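Local coordinates for protein orotidine 5'-phosphate decarboxylase (Pyrococcus horikoshii, PDB 2CZE) that probably catalyses the decarboxylation of orotidine 5'-monophosphate to uridine 5'-monophosphate, the last step of de novo UMP synthesis, at residues A[59-64]-A[85-90]; A[101-106]-A[132-137]. All coordinates share one frame; numbering follows the deposited sequence.

Contact 1: residues A[59-64]-A[85-90]; sequences KLADIP and HTFVGR. With U5P (uridine-5'-monophosphate), chain F; U5P (uridine-5'-monophosphate), chain C.
K59 and L60 meet H85 where two neighbouring strands of the TIM barrel, 53-60 and 81-84, run out into their C-terminal loops, the end of the fold that carries the active site. Backbone bonding is spare. H85 N gives a nearly straight bond (167°) to L60 O at 2.9 Å, and a water donates to the same oxygen. G89 N closes a type I turn back onto T86 O, and glycine suits G89, whose positive phi would jam a CB against the preceding carbonyl.

Flat groups and chains pack round H85. K59, the proton donor of the active site, bends at chi2 (-69°), which lays CD against NE2 of H85 at 3.6 Å, while K59 O sits near the plane of the imidazole at its CD2 edge. F87 turns an edge to one face of that ring, its CE1 3.3 Å above the plane and over the centre. The polar end of H85 looks across the dimer: NE2 bonds to A61 O of the second subunit. K59 NZ is salt-bridged to D57 and to D62 of the second subunit.

Apolar contact centres on A61, small enough to sit among H85, F87 and V88. V88 spreads its two methyls across the opposite segment: CG2 lies 3.6 Å from A61 CB, and CG1, anti to the backbone N, comes to 3.4 Å from D62 O.

The 59-64 segment also serves a site shared between subunits. D62 and I63 reach the UMP held mainly by the second subunit, with I63 CG2 against its uracil. D62 OD1 has three partners: K59 NZ of the second subunit, I63 N on its anti lone pair at 2.7 Å, and the nucleotide. The ribose O2' of that UMP donates to D62 OD1 at 2.6 Å.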
loop_
_atom_site.group_PDB
_atom_site.type_symbol
_atom_site.label_atom_id
_atom_site.label_comp_id
_atom_site.label_asym_id
_atom_site.label_seq_id
_atom_site.Cartn_x
_atom_site.Cartn_y
_atom_site.Cartn_z
ATOM N N LYS A 59 0.609 3.421 -3.606
ATOM C CA LYS A 59 -0.239 3.775 -2.472
ATOM C C LYS A 59 0.545 3.486 -1.209
ATOM O O LYS A 59 0.003 2.916 -0.268
ATOM C CB LYS A 59 -1.517 2.929 -2.468
ATOM C CG LYS A 59 -2.480 3.190 -3.620
ATOM C CD LYS A 59 -3.121 4.555 -3.480
ATOM C CE LYS A 59 -4.274 4.712 -4.437
ATOM N NZ LYS A 59 -3.821 4.527 -5.842
ATOM N N LEU A 60 1.820 3.872 -1.185
ATOM C CA LEU A 60 2.654 3.608 -0.016
ATOM C C LEU A 60 1.971 4.145 1.228
ATOM O O LEU A 60 1.493 5.281 1.258
ATOM C CB LEU A 60 4.040 4.224 -0.189
ATOM C CG LEU A 60 4.874 3.587 -1.308
ATOM C CD1 LEU A 60 6.298 4.140 -1.246
ATOM C CD2 LEU A 60 4.893 2.051 -1.146
ATOM N N ALA A 61 1.950 3.315 2.260
ATOM C CA ALA A 61 1.266 3.645 3.492
ATOM C C ALA A 61 1.845 2.860 4.666
ATOM O O ALA A 61 1.104 2.255 5.455
ATOM C CB ALA A 61 -0.221 3.321 3.314
ATOM N N ASP A 62 3.169 2.883 4.780
ATOM C CA ASP A 62 3.867 2.164 5.840
ATOM C C ASP A 62 4.658 3.184 6.662
ATOM O O ASP A 62 4.558 4.382 6.418
ATOM C CB ASP A 62 4.837 1.159 5.208
ATOM C CG ASP A 62 4.986 -0.101 6.022
ATOM O OD1 ASP A 62 5.272 -0.004 7.237
ATOM O OD2 ASP A 62 4.817 -1.196 5.440
ATOM N N ILE A 63 5.457 2.699 7.613
ATOM C CA ILE A 63 6.278 3.580 8.434
ATOM C C ILE A 63 7.389 4.153 7.548
ATOM O O ILE A 63 7.702 3.611 6.483
ATOM C CB ILE A 63 6.911 2.826 9.639
ATOM C CG1 ILE A 63 7.921 1.783 9.151
ATOM C CG2 ILE A 63 5.807 2.156 10.475
ATOM C CD1 ILE A 63 8.721 1.137 10.307
ATOM N N PRO A 64 8.020 5.246 7.993
ATOM C CA PRO A 64 9.086 5.854 7.193
ATOM C C PRO A 64 10.174 4.894 6.698
ATOM O O PRO A 64 10.510 4.902 5.524
ATOM C CB PRO A 64 9.647 6.934 8.124
ATOM C CG PRO A 64 8.429 7.362 8.904
ATOM C CD PRO A 64 7.765 6.019 9.223
ATOM N N HIS A 85 0.163 7.581 0.109
ATOM C CA HIS A 85 -1.007 8.017 0.847
ATOM C C HIS A 85 -0.596 9.150 1.778
ATOM O O HIS A 85 0.569 9.240 2.176
ATOM C CB HIS A 85 -1.565 6.876 1.680
ATOM C CG HIS A 85 -2.676 6.136 1.012
ATOM N ND1 HIS A 85 -3.884 6.725 0.715
ATOM C CD2 HIS A 85 -2.764 4.854 0.591
ATOM C CE1 HIS A 85 -4.673 5.833 0.138
ATOM N NE2 HIS A 85 -4.016 4.690 0.052
ATOM N N THR A 86 -1.552 10.011 2.113
ATOM C CA THR A 86 -1.295 11.114 3.022
ATOM C C THR A 86 -1.732 10.741 4.448
ATOM O O THR A 86 -1.150 11.222 5.429
ATOM C CB THR A 86 -2.081 12.397 2.608
ATOM O OG1 THR A 86 -1.776 12.743 1.245
ATOM C CG2 THR A 86 -1.690 13.568 3.516
ATOM N N PHE A 87 -2.731 9.864 4.561
ATOM C CA PHE A 87 -3.259 9.522 5.885
ATOM C C PHE A 87 -2.296 8.882 6.886
ATOM O O PHE A 87 -2.536 8.939 8.087
ATOM C CB PHE A 87 -4.555 8.682 5.774
ATOM C CG PHE A 87 -4.347 7.224 5.422
ATOM C CD1 PHE A 87 -4.561 6.763 4.118
ATOM C CD2 PHE A 87 -4.017 6.293 6.411
ATOM C CE1 PHE A 87 -4.458 5.390 3.808
ATOM C CE2 PHE A 87 -3.910 4.915 6.110
ATOM C CZ PHE A 87 -4.133 4.469 4.816
ATOM N N VAL A 88 -1.208 8.292 6.404
ATOM C CA VAL A 88 -0.242 7.651 7.289
ATOM C C VAL A 88 0.689 8.680 7.952
ATOM O O VAL A 88 1.497 8.343 8.813
ATOM C CB VAL A 88 0.547 6.558 6.511
ATOM C CG1 VAL A 88 1.692 6.024 7.328
ATOM C CG2 VAL A 88 -0.396 5.411 6.188
ATOM N N GLY A 89 0.555 9.946 7.563
ATOM C CA GLY A 89 1.363 10.983 8.181
ATOM C C GLY A 89 2.492 11.571 7.374
ATOM O O GLY A 89 3.005 10.951 6.442
ATOM N N ARG A 90 2.912 12.762 7.788
ATOM C CA ARG A 90 3.977 13.500 7.116
ATOM C C ARG A 90 5.321 12.794 6.998
ATOM O O ARG A 90 5.943 12.823 5.925
ATOM C CB ARG A 90 4.182 14.846 7.812
ATOM C CG ARG A 90 5.265 15.724 7.190
ATOM C CD ARG A 90 5.275 17.102 7.846
ATOM N NE ARG A 90 5.321 18.183 6.864
ATOM C CZ ARG A 90 6.409 18.537 6.190
ATOM N NH1 ARG A 90 7.553 17.895 6.394
ATOM N NH2 ARG A 90 6.347 19.530 5.310
HETATM N N1 U5P F . 4.915 -2.085 10.458
HETATM C C2 U5P F . 5.334 -1.232 11.487
HETATM N N3 U5P F . 4.393 -0.422 12.134
HETATM C C4 U5P F . 3.045 -0.463 11.754
HETATM C C5 U5P F . 2.632 -1.306 10.727
HETATM C C6 U5P F . 3.565 -2.111 10.082
HETATM O O2 U5P F . 6.513 -1.214 11.844
HETATM O O4 U5P F . 2.230 0.249 12.336
HETATM C "C1'" U5P F . 5.870 -3.040 9.850
HETATM C "C2'" U5P F . 7.091 -2.358 9.232
HETATM O "O2'" U5P F . 6.799 -2.032 7.868
HETATM C "C3'" U5P F . 8.083 -3.519 9.267
HETATM C "C4'" U5P F . 7.784 -4.124 10.643
HETATM O "O3'" U5P F . 7.779 -4.461 8.233
HETATM O "O4'" U5P F . 6.382 -3.903 10.883
HETATM C "C5'" U5P F . 8.586 -3.440 11.755
HETATM O "O5'" U5P F . 9.978 -3.729 11.601
HETATM P P U5P F . 11.076 -3.160 12.634
HETATM O O1P U5P F . 10.769 -1.787 13.097
HETATM O O2P U5P F . 12.463 -3.278 11.826
HETATM O O3P U5P F . 11.156 -4.229 13.833
HETATM N N1 U5P C . -6.917 4.312 -8.417
HETATM C C2 U5P C . -8.301 4.533 -8.461
HETATM N N3 U5P C . -8.883 5.424 -7.553
HETATM C C4 U5P C . -8.092 6.089 -6.606
HETATM C C5 U5P C . -6.719 5.863 -6.556
HETATM C C6 U5P C . -6.139 4.979 -7.458
HETATM O O2 U5P C . -9.018 3.949 -9.277
HETATM O O4 U5P C . -8.616 6.888 -5.832
HETATM C "C1'" U5P C . -6.250 3.451 -9.422
HETATM C "C2'" U5P C . -6.852 2.046 -9.512
HETATM O "O2'" U5P C . -6.171 1.196 -8.587
HETATM C "C3'" U5P C . -6.438 1.664 -10.934
HETATM C "C4'" U5P C . -6.663 2.984 -11.675
HETATM O "O3'" U5P C . -5.060 1.284 -10.987
HETATM O "O4'" U5P C . -6.415 4.036 -10.725
HETATM C "C5'" U5P C . -8.115 3.081 -12.151
HETATM O "O5'" U5P C . -8.335 2.069 -13.134
HETATM P P U5P C . -9.752 1.851 -13.867
HETATM O O1P U5P C . -9.804 0.497 -14.462
HETATM O O2P U5P C . -9.887 3.027 -14.955
HETATM O O3P U5P C . -10.905 2.088 -12.770
HETATM O O HOH W 1 2.781 6.831 3.313
#

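Contact 2: residues A[101-106]-A[132-137]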
loop_
_atom_site.group_PDB
_atom_site.type_symbol
_atom_site.label_atom_id
_atom_site.label_comp_id
_atom_site.label_asym_id
_atom_site.label_seq_id
_atom_site.Cartn_x
_atom_site.Cartn_y
_atom_site.Cartn_z
ATOM N N GLU A 101 10.207 12.195 -7.175
ATOM C CA GLU A 101 8.942 12.921 -7.248
ATOM C C GLU A 101 7.744 12.076 -6.821
ATOM O O GLU A 101 7.642 10.905 -7.169
ATOM C CB GLU A 101 8.743 13.472 -8.662
ATOM C CG GLU A 101 9.827 14.462 -9.071
ATOM C CD GLU A 101 9.518 15.158 -10.381
ATOM O OE1 GLU A 101 8.564 15.962 -10.412
ATOM O OE2 GLU A 101 10.224 14.900 -11.383
ATOM N N ILE A 102 6.845 12.680 -6.052
ATOM C CA ILE A 102 5.680 11.966 -5.550
ATOM C C ILE A 102 4.345 12.594 -5.895
ATOM O O ILE A 102 4.256 13.756 -6.285
ATOM C CB ILE A 102 5.719 11.848 -4.012
ATOM C CG1 ILE A 102 5.664 13.244 -3.379
ATOM C CG2 ILE A 102 6.996 11.117 -3.581
ATOM C CD1 ILE A 102 5.450 13.228 -1.850
ATOM N N ILE A 103 3.306 11.780 -5.757
ATOM C CA ILE A 103 1.933 12.201 -5.965
ATOM C C ILE A 103 1.232 11.778 -4.682
ATOM O O ILE A 103 1.317 10.612 -4.290
ATOM C CB ILE A 103 1.304 11.492 -7.177
ATOM C CG1 ILE A 103 1.962 12.010 -8.469
ATOM C CG2 ILE A 103 -0.184 11.736 -7.184
ATOM C CD1 ILE A 103 1.659 11.162 -9.728
ATOM N N MET A 104 0.570 12.723 -4.014
ATOM C CA MET A 104 -0.112 12.430 -2.758
ATOM C C MET A 104 -1.604 12.185 -2.928
ATOM O O MET A 104 -2.279 12.916 -3.638
ATOM C CB MET A 104 0.092 13.586 -1.767
ATOM C CG MET A 104 1.546 13.803 -1.360
ATOM S SD MET A 104 1.773 15.300 -0.371
ATOM C CE MET A 104 0.947 14.827 1.153
ATOM N N VAL A 105 -2.114 11.148 -2.277
ATOM C CA VAL A 105 -3.542 10.872 -2.352
ATOM C C VAL A 105 -4.281 11.896 -1.480
ATOM O O VAL A 105 -3.970 12.053 -0.298
ATOM C CB VAL A 105 -3.870 9.469 -1.814
ATOM C CG1 VAL A 105 -5.390 9.226 -1.895
ATOM C CG2 VAL A 105 -3.115 8.404 -2.618
ATOM N N VAL A 106 -5.243 12.594 -2.066
ATOM C CA VAL A 106 -6.028 13.566 -1.319
ATOM C C VAL A 106 -7.440 13.012 -1.127
ATOM O O VAL A 106 -7.933 12.960 -0.010
ATOM C CB VAL A 106 -6.056 14.942 -2.039
ATOM C CG1 VAL A 106 -7.137 15.826 -1.447
ATOM C CG2 VAL A 106 -4.679 15.636 -1.857
ATOM N N GLU A 132 4.275 20.189 -1.123
ATOM C CA GLU A 132 4.484 20.505 -2.532
ATOM C C GLU A 132 4.927 19.337 -3.406
ATOM O O GLU A 132 6.018 19.342 -3.967
ATOM C CB GLU A 132 5.471 21.677 -2.681
ATOM C CG GLU A 132 4.778 23.028 -2.556
ATOM C CD GLU A 132 5.713 24.212 -2.738
ATOM O OE1 GLU A 132 6.498 24.224 -3.711
ATOM O OE2 GLU A 132 5.646 25.139 -1.907
ATOM N N PRO A 133 4.080 18.304 -3.523
ATOM C CA PRO A 133 4.401 17.137 -4.356
ATOM C C PRO A 133 4.142 17.513 -5.823
ATOM O O PRO A 133 3.586 18.568 -6.102
ATOM C CB PRO A 133 3.405 16.084 -3.872
ATOM C CG PRO A 133 2.173 16.940 -3.569
ATOM C CD PRO A 133 2.792 18.128 -2.827
ATOM N N PHE A 134 4.533 16.652 -6.755
ATOM C CA PHE A 134 4.301 16.928 -8.170
ATOM C C PHE A 134 2.799 17.044 -8.423
ATOM O O PHE A 134 2.336 17.897 -9.194
ATOM C CB PHE A 134 4.897 15.804 -9.030
ATOM C CG PHE A 134 4.373 15.782 -10.438
ATOM C CD1 PHE A 134 3.296 14.974 -10.776
ATOM C CD2 PHE A 134 4.937 16.588 -11.421
ATOM C CE1 PHE A 134 2.785 14.964 -12.080
ATOM C CE2 PHE A 134 4.437 16.587 -12.724
ATOM C CZ PHE A 134 3.360 15.774 -13.056
ATOM N N GLY A 135 2.027 16.193 -7.756
ATOM C CA GLY A 135 0.587 16.241 -7.937
ATOM C C GLY A 135 -0.161 15.502 -6.839
ATOM O O GLY A 135 0.447 14.984 -5.900
ATOM N N VAL A 136 -1.484 15.465 -6.956
ATOM C CA VAL A 136 -2.322 14.780 -5.982
ATOM C C VAL A 136 -3.400 14.005 -6.709
ATOM O O VAL A 136 -3.726 14.309 -7.866
ATOM C CB VAL A 136 -3.051 15.760 -5.012
ATOM C CG1 VAL A 136 -2.038 16.540 -4.179
ATOM C CG2 VAL A 136 -3.947 16.712 -5.805
ATOM N N ILE A 137 -3.937 12.999 -6.021
ATOM C CA ILE A 137 -5.028 12.187 -6.546
ATOM C C ILE A 137 -6.348 12.814 -6.108
ATOM O O ILE A 137 -6.543 13.085 -4.920
ATOM C CB ILE A 137 -4.985 10.740 -5.997
ATOM C CG1 ILE A 137 -3.755 10.014 -6.542
ATOM C CG2 ILE A 137 -6.267 9.973 -6.383
ATOM C CD1 ILE A 137 -3.683 9.973 -8.054
HETATM O O HOH W 2 7.415 15.540 -5.751
#
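M104 and P133 meet on the outer side of two adjacent parallel strands, 102-105 and 135-137, whose short axes cross at -34°, in keeping with the twist of a closed barrel. The strands pair closely in the middle. M104 both gives and takes: its N bonds to G135 O and its O accepts from I137 N, each at 2.9 Å, and V136 CA adds a CH...O contact to that same carbonyl. V106 N continues the pattern to I137 O with a slightly longer bond.

Side chains alternate between two apolar faces. I103, V105 and I137 turn to the barrel interior, where I103 CG2 touches I137 CD1 and the branched chains fill the core; I137 also touches a bound UMP. On the other face stand M104 and V136; V106, just past the strand, puts CG2 3.6 Å from V136 CB. The long M104 chain crosses P133 at about a right angle, its SD 3.6 Å from P133 CG. A bend at chi3 carries its CE toward T86, and helix 121-131 packs on this side chain through V127 and I131. Replacing M104 by an alanine is likely to open a gap beneath that helix and strip P133 CG of its packing partner.

Toward E101 the contact becomes looser and meets solvent. F134 N reaches I102 O through a bent bond (131°), and a water accepts from I102 N. The F134 ring takes I103 CG1 at its edge, while the E101 carboxylate, turned 77° from the ring, comes no nearer than 3.8 Å, from OE1 to F134 CD2. G135 has no side chain to crowd F134 CD1. Strand 102-105, helix 121-131 and strand 135-137 together form one beta-alpha-beta unit of the TIM barrel.

How the contacts relate
Both contacts are largely buried, but they lie at different levels of the same barrel. Contact 2 is central sheet, held by repeated backbone bonds and apolar side chains, and exposed at its E101 and E132 end, where F134 is partly exposed; no other subunit touches it. Contact 1 sits farther out, at the strand ends, where one cross-segment backbone bond is joined by packing round A61 and H85, and polar groups turn to the nucleotide and the second subunit. The two meet directly, their centres 12 Å apart: T86 OG1 probably bonds to V105 O, and V105 packs against H85 and K59. The aliphatic core of 101-106 thus adjoins the catalytic lysine of 59-64 through one valine.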